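Local coordinates for probable acrylyl-CoA reductase AcuI (Escherichia coli, PDB 1O89), which probably catalyses the NADPH-dependent reduction of acrylyl-CoA to propanoyl-CoA and works as a homodimer of the zinc-containing alcohol dehydrogenase family, at residues D95-L106 / V125-P134; P134-I145 / L303-Y312. All blocks are in the same frame, centred on the assembly; numbering follows the deposited sequence.

Contact 1: D95-L106 / V125-P134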
loop_
_atom_site.group_PDB
_atom_site.type_symbol
_atom_site.label_atom_id
_atom_site.label_comp_id
_atom_site.label_asym_id
_atom_site.label_seq_id
_atom_site.Cartn_x
_atom_site.Cartn_y
_atom_site.Cartn_z
ATOM N N ASP A 95 27.698 16.020 -19.262
ATOM C CA ASP A 95 27.597 15.034 -18.184
ATOM C C ASP A 95 28.758 14.023 -18.318
ATOM O O ASP A 95 28.853 13.335 -19.336
ATOM C CB ASP A 95 26.241 14.314 -18.262
ATOM C CG ASP A 95 25.911 13.532 -16.998
ATOM O OD1 ASP A 95 26.799 12.827 -16.473
ATOM O OD2 ASP A 95 24.780 13.555 -16.464
ATOM N N PRO A 96 29.630 13.928 -17.308
ATOM C CA PRO A 96 30.830 13.079 -17.396
ATOM C C PRO A 96 30.582 11.642 -17.849
ATOM O O PRO A 96 31.409 11.096 -18.574
ATOM C CB PRO A 96 31.371 13.061 -15.955
ATOM C CG PRO A 96 30.806 14.252 -15.291
ATOM C CD PRO A 96 29.541 14.618 -16.009
ATOM N N ARG A 97 29.473 11.046 -17.418
ATOM C CA ARG A 97 29.224 9.620 -17.651
ATOM C C ARG A 97 28.581 9.261 -19.002
ATOM O O ARG A 97 28.384 8.083 -19.291
ATOM C CB ARG A 97 28.420 9.015 -16.490
ATOM C CG ARG A 97 27.015 9.566 -16.314
ATOM C CD ARG A 97 26.748 10.146 -14.920
ATOM N NE ARG A 97 25.399 10.715 -14.850
ATOM C CZ ARG A 97 24.569 10.619 -13.813
ATOM N NH1 ARG A 97 24.912 9.983 -12.696
ATOM N NH2 ARG A 97 23.370 11.179 -13.897
ATOM N N PHE A 98 28.262 10.262 -19.819
ATOM C CA PHE A 98 27.775 10.033 -21.180
ATOM C C PHE A 98 28.742 10.597 -22.216
ATOM O O PHE A 98 29.240 11.716 -22.073
ATOM C CB PHE A 98 26.383 10.638 -21.372
ATOM C CG PHE A 98 25.333 9.994 -20.528
ATOM C CD1 PHE A 98 24.789 8.773 -20.892
ATOM C CD2 PHE A 98 24.910 10.589 -19.351
ATOM C CE1 PHE A 98 23.834 8.157 -20.097
ATOM C CE2 PHE A 98 23.947 9.982 -18.558
ATOM C CZ PHE A 98 23.411 8.766 -18.931
ATOM N N HIS A 99 28.997 9.806 -23.257
ATOM C CA HIS A 99 29.929 10.168 -24.317
ATOM C C HIS A 99 29.251 10.095 -25.681
ATOM O O HIS A 99 28.297 9.333 -25.873
ATOM C CB HIS A 99 31.157 9.242 -24.286
ATOM C CG HIS A 99 30.828 7.789 -24.448
ATOM N ND1 HIS A 99 30.440 6.990 -23.391
ATOM C CD2 HIS A 99 30.825 6.989 -25.543
ATOM C CE1 HIS A 99 30.210 5.763 -23.829
ATOM N NE2 HIS A 99 30.433 5.738 -25.131
ATOM N N ALA A 100 29.756 10.890 -26.623
ATOM C CA ALA A 100 29.277 10.886 -28.002
ATOM C C ALA A 100 29.291 9.476 -28.607
ATOM O O ALA A 100 30.278 8.750 -28.475
ATOM C CB ALA A 100 30.130 11.825 -28.851
ATOM N N GLY A 101 28.195 9.093 -29.261
ATOM C CA GLY A 101 28.076 7.785 -29.890
ATOM C C GLY A 101 27.411 6.709 -29.035
ATOM O O GLY A 101 27.016 5.669 -29.556
ATOM N N GLN A 102 27.285 6.959 -27.734
ATOM C CA GLN A 102 26.689 6.002 -26.801
ATOM C C GLN A 102 25.177 5.888 -26.977
ATOM O O GLN A 102 24.464 6.894 -26.925
ATOM C CB GLN A 102 26.973 6.450 -25.374
ATOM C CG GLN A 102 26.483 5.516 -24.301
ATOM C CD GLN A 102 26.818 6.017 -22.902
ATOM O OE1 GLN A 102 27.238 7.159 -22.726
ATOM N NE2 GLN A 102 26.627 5.164 -21.906
ATOM N N GLU A 103 24.678 4.671 -27.155
ATOM C CA GLU A 103 23.235 4.482 -27.183
ATOM C C GLU A 103 22.628 4.593 -25.777
ATOM O O GLU A 103 23.180 4.089 -24.791
ATOM C CB GLU A 103 22.781 3.204 -27.912
ATOM C CG GLU A 103 23.539 1.918 -27.624
ATOM C CD GLU A 103 23.914 1.145 -28.888
ATOM O OE1 GLU A 103 23.475 1.558 -29.985
ATOM O OE2 GLU A 103 24.661 0.126 -28.788
ATOM N N VAL A 104 21.510 5.308 -25.719
ATOM C CA VAL A 104 20.768 5.554 -24.500
ATOM C C VAL A 104 19.269 5.462 -24.797
ATOM O O VAL A 104 18.840 5.484 -25.951
ATOM C CB VAL A 104 21.093 6.969 -23.895
ATOM C CG1 VAL A 104 22.517 7.033 -23.380
ATOM C CG2 VAL A 104 20.841 8.100 -24.908
ATOM N N LEU A 105 18.474 5.337 -23.749
ATOM C CA LEU A 105 17.038 5.561 -23.864
ATOM C C LEU A 105 16.537 6.471 -22.769
ATOM O O LEU A 105 17.240 6.762 -21.798
ATOM C CB LEU A 105 16.255 4.234 -23.938
ATOM C CG LEU A 105 15.967 3.241 -22.803
ATOM C CD1 LEU A 105 17.167 2.391 -22.522
ATOM C CD2 LEU A 105 15.385 3.844 -21.508
ATOM N N LEU A 106 15.307 6.928 -22.950
ATOM C CA LEU A 106 14.626 7.750 -21.979
ATOM C C LEU A 106 13.154 7.433 -22.018
ATOM O O LEU A 106 12.580 7.289 -23.109
ATOM C CB LEU A 106 14.827 9.237 -22.294
ATOM C CG LEU A 106 14.177 10.183 -21.271
ATOM C CD1 LEU A 106 15.021 11.428 -21.038
ATOM C CD2 LEU A 106 12.745 10.596 -21.671
ATOM N N VAL A 125 18.198 16.900 -22.767
ATOM C CA VAL A 125 17.698 16.483 -21.474
ATOM C C VAL A 125 18.793 16.503 -20.414
ATOM O O VAL A 125 19.976 16.636 -20.724
ATOM C CB VAL A 125 17.128 15.056 -21.557
ATOM C CG1 VAL A 125 15.900 15.018 -22.498
ATOM C CG2 VAL A 125 18.196 14.053 -22.015
ATOM N N LYS A 126 18.381 16.386 -19.156
ATOM C CA LYS A 126 19.306 16.185 -18.054
ATOM C C LYS A 126 19.826 14.746 -18.084
ATOM O O LYS A 126 19.074 13.823 -18.358
ATOM C CB LYS A 126 18.612 16.466 -16.718
ATOM C CG LYS A 126 18.100 17.886 -16.571
ATOM C CD LYS A 126 17.502 18.113 -15.184
ATOM C CE LYS A 126 17.363 19.601 -14.860
ATOM N NZ LYS A 126 15.930 20.051 -14.802
ATOM N N GLY A 127 21.111 14.561 -17.780
ATOM C CA GLY A 127 21.740 13.249 -17.834
ATOM C C GLY A 127 21.140 12.284 -16.837
ATOM O O GLY A 127 21.053 11.087 -17.115
ATOM N N ASP A 128 20.711 12.817 -15.693
ATOM C CA ASP A 128 19.983 12.065 -14.664
ATOM C C ASP A 128 18.700 11.398 -15.166
ATOM O O ASP A 128 18.183 10.480 -14.520
ATOM C CB ASP A 128 19.573 12.985 -13.504
ATOM C CG ASP A 128 20.754 13.660 -12.821
ATOM O OD1 ASP A 128 21.775 12.990 -12.563
ATOM O OD2 ASP A 128 20.728 14.862 -12.479
ATOM N N TRP A 129 18.166 11.890 -16.280
ATOM C CA TRP A 129 16.928 11.367 -16.858
ATOM C C TRP A 129 17.145 10.201 -17.803
ATOM O O TRP A 129 16.192 9.484 -18.114
ATOM C CB TRP A 129 16.188 12.470 -17.625
ATOM C CG TRP A 129 15.656 13.554 -16.775
ATOM C CD1 TRP A 129 15.626 13.598 -15.415
ATOM C CD2 TRP A 129 15.077 14.782 -17.231
ATOM N NE1 TRP A 129 15.057 14.774 -14.997
ATOM C CE2 TRP A 129 14.720 15.523 -16.093
ATOM C CE3 TRP A 129 14.821 15.332 -18.497
ATOM C CZ2 TRP A 129 14.119 16.779 -16.171
ATOM C CZ3 TRP A 129 14.226 16.581 -18.577
ATOM C CH2 TRP A 129 13.885 17.295 -17.419
ATOM N N LEU A 130 18.378 10.020 -18.273
ATOM C CA LEU A 130 18.675 8.989 -19.278
ATOM C C LEU A 130 19.064 7.662 -18.673
ATOM O O LEU A 130 19.538 7.583 -17.551
ATOM C CB LEU A 130 19.816 9.418 -20.201
ATOM C CG LEU A 130 19.585 10.625 -21.094
ATOM C CD1 LEU A 130 20.934 11.175 -21.512
ATOM C CD2 LEU A 130 18.757 10.255 -22.313
ATOM N N VAL A 131 18.892 6.620 -19.467
ATOM C CA VAL A 131 19.325 5.292 -19.102
ATOM C C VAL A 131 20.303 4.793 -20.157
ATOM O O VAL A 131 19.984 4.776 -21.354
ATOM C CB VAL A 131 18.131 4.324 -18.998
ATOM C CG1 VAL A 131 18.607 2.919 -18.608
ATOM C CG2 VAL A 131 17.115 4.850 -18.000
ATOM N N ALA A 132 21.489 4.384 -19.707
ATOM C CA ALA A 132 22.459 3.725 -20.578
ATOM C C ALA A 132 21.807 2.488 -21.176
ATOM O O ALA A 132 21.187 1.712 -20.455
ATOM C CB ALA A 132 23.706 3.343 -19.797
ATOM N N MET A 133 21.928 2.325 -22.493
ATOM C CA MET A 133 21.286 1.217 -23.192
ATOM C C MET A 133 21.732 -0.054 -22.498
ATOM O O MET A 133 22.921 -0.333 -22.473
ATOM C CB MET A 133 21.682 1.179 -24.676
ATOM C CG MET A 133 20.883 0.193 -25.537
ATOM S SD MET A 133 19.123 0.752 -25.776
ATOM C CE MET A 133 18.387 -0.475 -25.303
ATOM N N PRO A 134 20.804 -0.797 -21.895
ATOM C CA PRO A 134 21.155 -2.062 -21.234
ATOM C C PRO A 134 21.624 -3.119 -22.227
ATOM O O PRO A 134 21.164 -3.135 -23.377
ATOM C CB PRO A 134 19.835 -2.503 -20.580
ATOM C CG PRO A 134 18.959 -1.312 -20.600
ATOM C CD PRO A 134 19.364 -0.508 -21.773
HETATM O O HOH W 1 22.480 15.834 -15.435
#
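Leu105 and Val131 pair as antiparallel partners, and two backbone hydrogen bonds of matching length lock them: Leu105 N gives to Val131 O and Val131 N to Leu105 O, both at 2.9 Å. Two residues further on, Met133 N gives to Glu103 O at 3.2 Å. This short ladder sets strand 131-132 on the edge of strand 103-107, whose other side pairs with strand 85-93 in the GroES-like domain of the alcohol dehydrogenase fold.

Apolar side chains fill in around the ladder. Leu105 and Val131 run alongside each other on one face of the sheet, with Leu105 CD2 against Val131 CB, and Trp300 of helix 293-306 packs on both. Leu105 CD1 also touches CD of Pro134, at 3.7 Å. Phe98, with CG anti to its carbonyl carbon (chi1 -65°), turns one ring face to Leu130; Leu130 CD1 sits over the centre of the Phe98 ring, 4.3 Å from its centroid, in a CH-pi contact. Leu130 CD2 points instead to Val104 CG2, at 4.0 Å. At the far end, Leu106 CD1 lies against CB of Trp129.

The charges collect round the 3-10 turn 127-129. Arg97 NH2 bridges to Asp128 OD1 at 2.8 Å, guanidinium and carboxylate standing 89° apart, while Arg97 NE pairs with OD1 of Asp95 at 3.0 Å. A water weakly links Asp95 OD2 to Gly127 N.

Arg97 thus sits between two carboxylates, probably easing their mutual repulsion, so a surface ionic network borders a hydrogen-bonded strand pair packed in apolar side chains.

Contact 2: P134-I145 / L303-Y312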
loop_
_atom_site.group_PDB
_atom_site.type_symbol
_atom_site.label_atom_id
_atom_site.label_comp_id
_atom_site.label_asym_id
_atom_site.label_seq_id
_atom_site.Cartn_x
_atom_site.Cartn_y
_atom_site.Cartn_z
ATOM N N PRO A 134 20.804 -0.797 -21.895
ATOM C CA PRO A 134 21.155 -2.062 -21.234
ATOM C C PRO A 134 21.624 -3.119 -22.227
ATOM O O PRO A 134 21.164 -3.135 -23.377
ATOM C CB PRO A 134 19.835 -2.503 -20.580
ATOM C CG PRO A 134 18.959 -1.312 -20.600
ATOM C CD PRO A 134 19.364 -0.508 -21.773
ATOM N N GLN A 135 22.525 -3.990 -21.777
ATOM C CA GLN A 135 23.013 -5.086 -22.601
ATOM C C GLN A 135 21.842 -5.969 -23.002
ATOM O O GLN A 135 21.029 -6.348 -22.162
ATOM C CB GLN A 135 24.047 -5.923 -21.837
ATOM C CG GLN A 135 25.338 -5.174 -21.486
ATOM C CD GLN A 135 26.458 -6.106 -21.034
ATOM O OE1 GLN A 135 27.450 -6.289 -21.746
ATOM N NE2 GLN A 135 26.302 -6.697 -19.846
ATOM N N GLY A 136 21.753 -6.289 -24.289
ATOM C CA GLY A 136 20.695 -7.138 -24.796
ATOM C C GLY A 136 19.534 -6.378 -25.414
ATOM O O GLY A 136 18.652 -6.986 -25.998
ATOM N N LEU A 137 19.522 -5.061 -25.283
ATOM C CA LEU A 137 18.500 -4.238 -25.922
ATOM C C LEU A 137 19.136 -3.292 -26.916
ATOM O O LEU A 137 20.296 -2.927 -26.770
ATOM C CB LEU A 137 17.743 -3.388 -24.894
ATOM C CG LEU A 137 16.503 -3.884 -24.157
ATOM C CD1 LEU A 137 15.846 -2.696 -23.478
ATOM C CD2 LEU A 137 15.519 -4.594 -25.072
ATOM N N ASP A 138 18.347 -2.878 -27.906
ATOM C CA ASP A 138 18.695 -1.756 -28.790
ATOM C C ASP A 138 17.565 -0.708 -28.799
ATOM O O ASP A 138 16.546 -0.860 -28.113
ATOM C CB ASP A 138 19.052 -2.255 -30.209
ATOM C CG ASP A 138 17.877 -2.930 -30.929
ATOM O OD1 ASP A 138 16.710 -2.577 -30.673
ATOM O OD2 ASP A 138 18.024 -3.814 -31.801
ATOM N N ALA A 139 17.768 0.368 -29.556
ATOM C CA ALA A 139 16.819 1.480 -29.625
ATOM C C ALA A 139 15.398 1.030 -30.010
ATOM O O ALA A 139 14.432 1.392 -29.368
ATOM C CB ALA A 139 17.340 2.523 -30.633
ATOM N N ARG A 140 15.280 0.215 -31.053
ATOM C CA ARG A 140 13.967 -0.225 -31.513
ATOM C C ARG A 140 13.259 -1.065 -30.452
ATOM O O ARG A 140 12.112 -0.805 -30.124
ATOM C CB ARG A 140 14.084 -1.014 -32.822
ATOM C CG ARG A 140 12.768 -1.235 -33.551
ATOM C CD ARG A 140 12.946 -1.765 -34.979
ATOM N NE ARG A 140 11.671 -1.895 -35.668
ATOM C CZ ARG A 140 10.826 -2.923 -35.527
ATOM N NH1 ARG A 140 11.090 -3.937 -34.701
ATOM N NH2 ARG A 140 9.693 -2.934 -36.220
ATOM N N LYS A 141 13.947 -2.073 -29.928
ATOM C CA LYS A 141 13.390 -2.937 -28.895
ATOM C C LYS A 141 12.994 -2.120 -27.670
ATOM O O LYS A 141 11.948 -2.355 -27.078
ATOM C CB LYS A 141 14.392 -4.024 -28.480
ATOM C CG LYS A 141 14.690 -5.060 -29.552
ATOM C CD LYS A 141 15.708 -6.088 -29.054
ATOM C CE LYS A 141 15.917 -7.222 -30.054
ATOM N NZ LYS A 141 16.379 -8.489 -29.384
ATOM N N ALA A 142 13.823 -1.154 -27.299
ATOM C CA ALA A 142 13.545 -0.330 -26.126
ATOM C C ALA A 142 12.249 0.451 -26.304
ATOM O O ALA A 142 11.497 0.619 -25.368
ATOM C CB ALA A 142 14.697 0.620 -25.836
ATOM N N MET A 143 11.979 0.923 -27.506
ATOM C CA MET A 143 10.746 1.660 -27.740
ATOM C C MET A 143 9.542 0.752 -27.885
ATOM O O MET A 143 8.438 1.184 -27.611
ATOM C CB MET A 143 10.891 2.567 -28.958
ATOM C CG MET A 143 11.941 3.636 -28.745
ATOM S SD MET A 143 11.465 4.724 -27.399
ATOM C CE MET A 143 12.393 4.122 -26.057
ATOM N N ILE A 144 9.749 -0.487 -28.334
ATOM C CA ILE A 144 8.694 -1.489 -28.319
ATOM C C ILE A 144 8.236 -1.721 -26.872
ATOM O O ILE A 144 7.037 -1.716 -26.601
ATOM C CB ILE A 144 9.169 -2.810 -28.956
ATOM C CG1 ILE A 144 9.277 -2.659 -30.475
ATOM C CG2 ILE A 144 8.204 -3.986 -28.600
ATOM C CD1 ILE A 144 10.050 -3.767 -31.135
ATOM N N ILE A 145 9.193 -1.893 -25.958
ATOM C CA ILE A 145 8.895 -2.087 -24.533
ATOM C C ILE A 145 8.162 -0.847 -24.036
ATOM O O ILE A 145 7.010 -0.923 -23.600
ATOM C CB ILE A 145 10.197 -2.312 -23.691
ATOM C CG1 ILE A 145 10.899 -3.616 -24.075
ATOM C CG2 ILE A 145 9.890 -2.351 -22.205
ATOM C CD1 ILE A 145 12.349 -3.681 -23.557
ATOM N N LEU A 303 13.713 -6.366 -17.383
ATOM C CA LEU A 303 12.961 -6.540 -18.628
ATOM C C LEU A 303 13.731 -7.375 -19.645
ATOM O O LEU A 303 13.146 -8.151 -20.387
ATOM C CB LEU A 303 12.622 -5.185 -19.239
ATOM C CG LEU A 303 11.451 -4.491 -18.567
ATOM C CD1 LEU A 303 11.540 -2.984 -18.752
ATOM C CD2 LEU A 303 10.165 -5.039 -19.120
ATOM N N VAL A 304 15.043 -7.210 -19.689
ATOM C CA VAL A 304 15.856 -7.979 -20.609
ATOM C C VAL A 304 15.870 -9.458 -20.222
ATOM O O VAL A 304 15.769 -10.317 -21.081
ATOM C CB VAL A 304 17.291 -7.448 -20.666
ATOM C CG1 VAL A 304 18.172 -8.382 -21.470
ATOM C CG2 VAL A 304 17.295 -6.074 -21.273
ATOM N N ALA A 305 15.981 -9.738 -18.926
ATOM C CA ALA A 305 16.025 -11.110 -18.439
ATOM C C ALA A 305 14.671 -11.830 -18.482
ATOM O O ALA A 305 14.643 -13.047 -18.631
ATOM C CB ALA A 305 16.604 -11.153 -17.024
ATOM N N ASP A 306 13.560 -11.097 -18.373
ATOM C CA ASP A 306 12.246 -11.722 -18.169
ATOM C C ASP A 306 11.230 -11.573 -19.290
ATOM O O ASP A 306 10.172 -12.205 -19.245
ATOM C CB ASP A 306 11.600 -11.183 -16.901
ATOM C CG ASP A 306 12.411 -11.469 -15.670
ATOM O OD1 ASP A 306 13.216 -12.439 -15.653
ATOM O OD2 ASP A 306 12.295 -10.755 -14.665
ATOM N N LEU A 307 11.513 -10.726 -20.270
ATOM C CA LEU A 307 10.599 -10.568 -21.394
ATOM C C LEU A 307 10.925 -11.700 -22.353
ATOM O O LEU A 307 12.092 -11.864 -22.697
ATOM C CB LEU A 307 10.798 -9.214 -22.075
ATOM C CG LEU A 307 9.589 -8.312 -22.339
ATOM C CD1 LEU A 307 8.650 -8.229 -21.174
ATOM C CD2 LEU A 307 10.086 -6.929 -22.736
ATOM N N PRO A 308 9.939 -12.503 -22.764
ATOM C CA PRO A 308 10.210 -13.582 -23.730
ATOM C C PRO A 308 10.619 -13.020 -25.095
ATOM O O PRO A 308 10.337 -11.859 -25.388
ATOM C CB PRO A 308 8.868 -14.342 -23.845
ATOM C CG PRO A 308 7.889 -13.658 -22.945
ATOM C CD PRO A 308 8.518 -12.435 -22.380
ATOM N N GLU A 309 11.268 -13.837 -25.917
ATOM C CA GLU A 309 11.644 -13.409 -27.273
ATOM C C GLU A 309 10.425 -13.126 -28.153
ATOM O O GLU A 309 10.443 -12.185 -28.957
ATOM C CB GLU A 309 12.565 -14.434 -27.950
ATOM C CG GLU A 309 13.985 -14.484 -27.379
ATOM C CD GLU A 309 14.618 -13.107 -27.189
ATOM O OE1 GLU A 309 15.233 -12.591 -28.151
ATOM O OE2 GLU A 309 14.502 -12.540 -26.075
ATOM N N SER A 310 9.367 -13.916 -27.978
ATOM C CA SER A 310 8.120 -13.738 -28.731
ATOM C C SER A 310 7.470 -12.368 -28.514
ATOM O O SER A 310 6.650 -11.925 -29.324
ATOM C CB SER A 310 7.117 -14.843 -28.370
ATOM O OG SER A 310 6.858 -14.865 -26.973
ATOM N N PHE A 311 7.834 -11.706 -27.420
ATOM C CA PHE A 311 7.345 -10.370 -27.139
ATOM C C PHE A 311 7.913 -9.313 -28.111
ATOM O O PHE A 311 7.204 -8.368 -28.481
ATOM C CB PHE A 311 7.681 -10.000 -25.694
ATOM C CG PHE A 311 7.251 -8.624 -25.317
ATOM C CD1 PHE A 311 5.940 -8.375 -24.931
ATOM C CD2 PHE A 311 8.150 -7.571 -25.365
ATOM C CE1 PHE A 311 5.537 -7.090 -24.585
ATOM C CE2 PHE A 311 7.757 -6.290 -25.021
ATOM C CZ PHE A 311 6.451 -6.050 -24.628
ATOM N N TYR A 312 9.185 -9.465 -28.504
ATOM C CA TYR A 312 9.868 -8.497 -29.378
ATOM C C TYR A 312 9.500 -8.648 -30.849
ATOM O O TYR A 312 9.501 -7.656 -31.588
ATOM C CB TYR A 312 11.399 -8.614 -29.259
ATOM C CG TYR A 312 11.970 -8.318 -27.890
ATOM C CD1 TYR A 312 12.241 -7.011 -27.489
ATOM C CD2 TYR A 312 12.256 -9.348 -27.002
ATOM C CE1 TYR A 312 12.770 -6.737 -26.224
ATOM C CE2 TYR A 312 12.782 -9.092 -25.748
ATOM C CZ TYR A 312 13.038 -7.784 -25.359
ATOM O OH TYR A 312 13.553 -7.516 -24.111
#
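Tyr312 lies under the extended chain of Lys141: CG of the lysine is 3.7 Å from ring atom CD1, and NZ stands over the ring face in a cation-pi contact, 4.8 Å from the centroid and 14° off the normal. In this medium-chain dehydrogenase fold, the start of helix 139-161 here meets the end of helix 293-306 and the short turn of helix after it.

The lysine chain runs roughly perpendicular to the tyrosine side chain, and Lys141 NZ, over the ring, also comes within 4.4 Å of Glu309 OE1, too far for a salt bridge. The Tyr312 ring is also met by Leu137 CD2, 3.7 Å from CE1.

Ile145 spreads its branches over four partners. CG2 rests against Leu303 CD1, the two side chains running in opposite directions, while CG1, anti to the carbonyl carbon (chi1 -65°), meets Leu307 CD2 at 3.7 Å and the edge of the Phe311 ring; CD1 reaches the hydroxyl end of Tyr312. Val304 sets CG2 against Leu137 CG and CG1 against the carbonyl of Gln135.

The helix carrying Lys141 and Ile145 is capped by Asp138: its OD1 takes Lys141 N nearly straight, at 2.9 Å and 174°.

Overall arrangement
From the N terminus, contact 1 comes first: segment 95-106 runs into strand 103-107, and after 18 intervening residues, none of them helical, the chain returns as 125-134 to close a short loop inside the GroES-like domain. Pro134 ends contact 1 and begins contact 2, and helix 139-161 follows. Contact 2 closes only after 157 more residues, which include the parallel six-stranded sheet. The two are in series, neither nested nor crossed, with centres about 18 Å apart. They touch directly, Met133 CE packing against Asp138 O and the Ala142 side chain. Trp300 of helix 293-306 reaches both, joining the edge of the GroES-like sheet to helix 139-161.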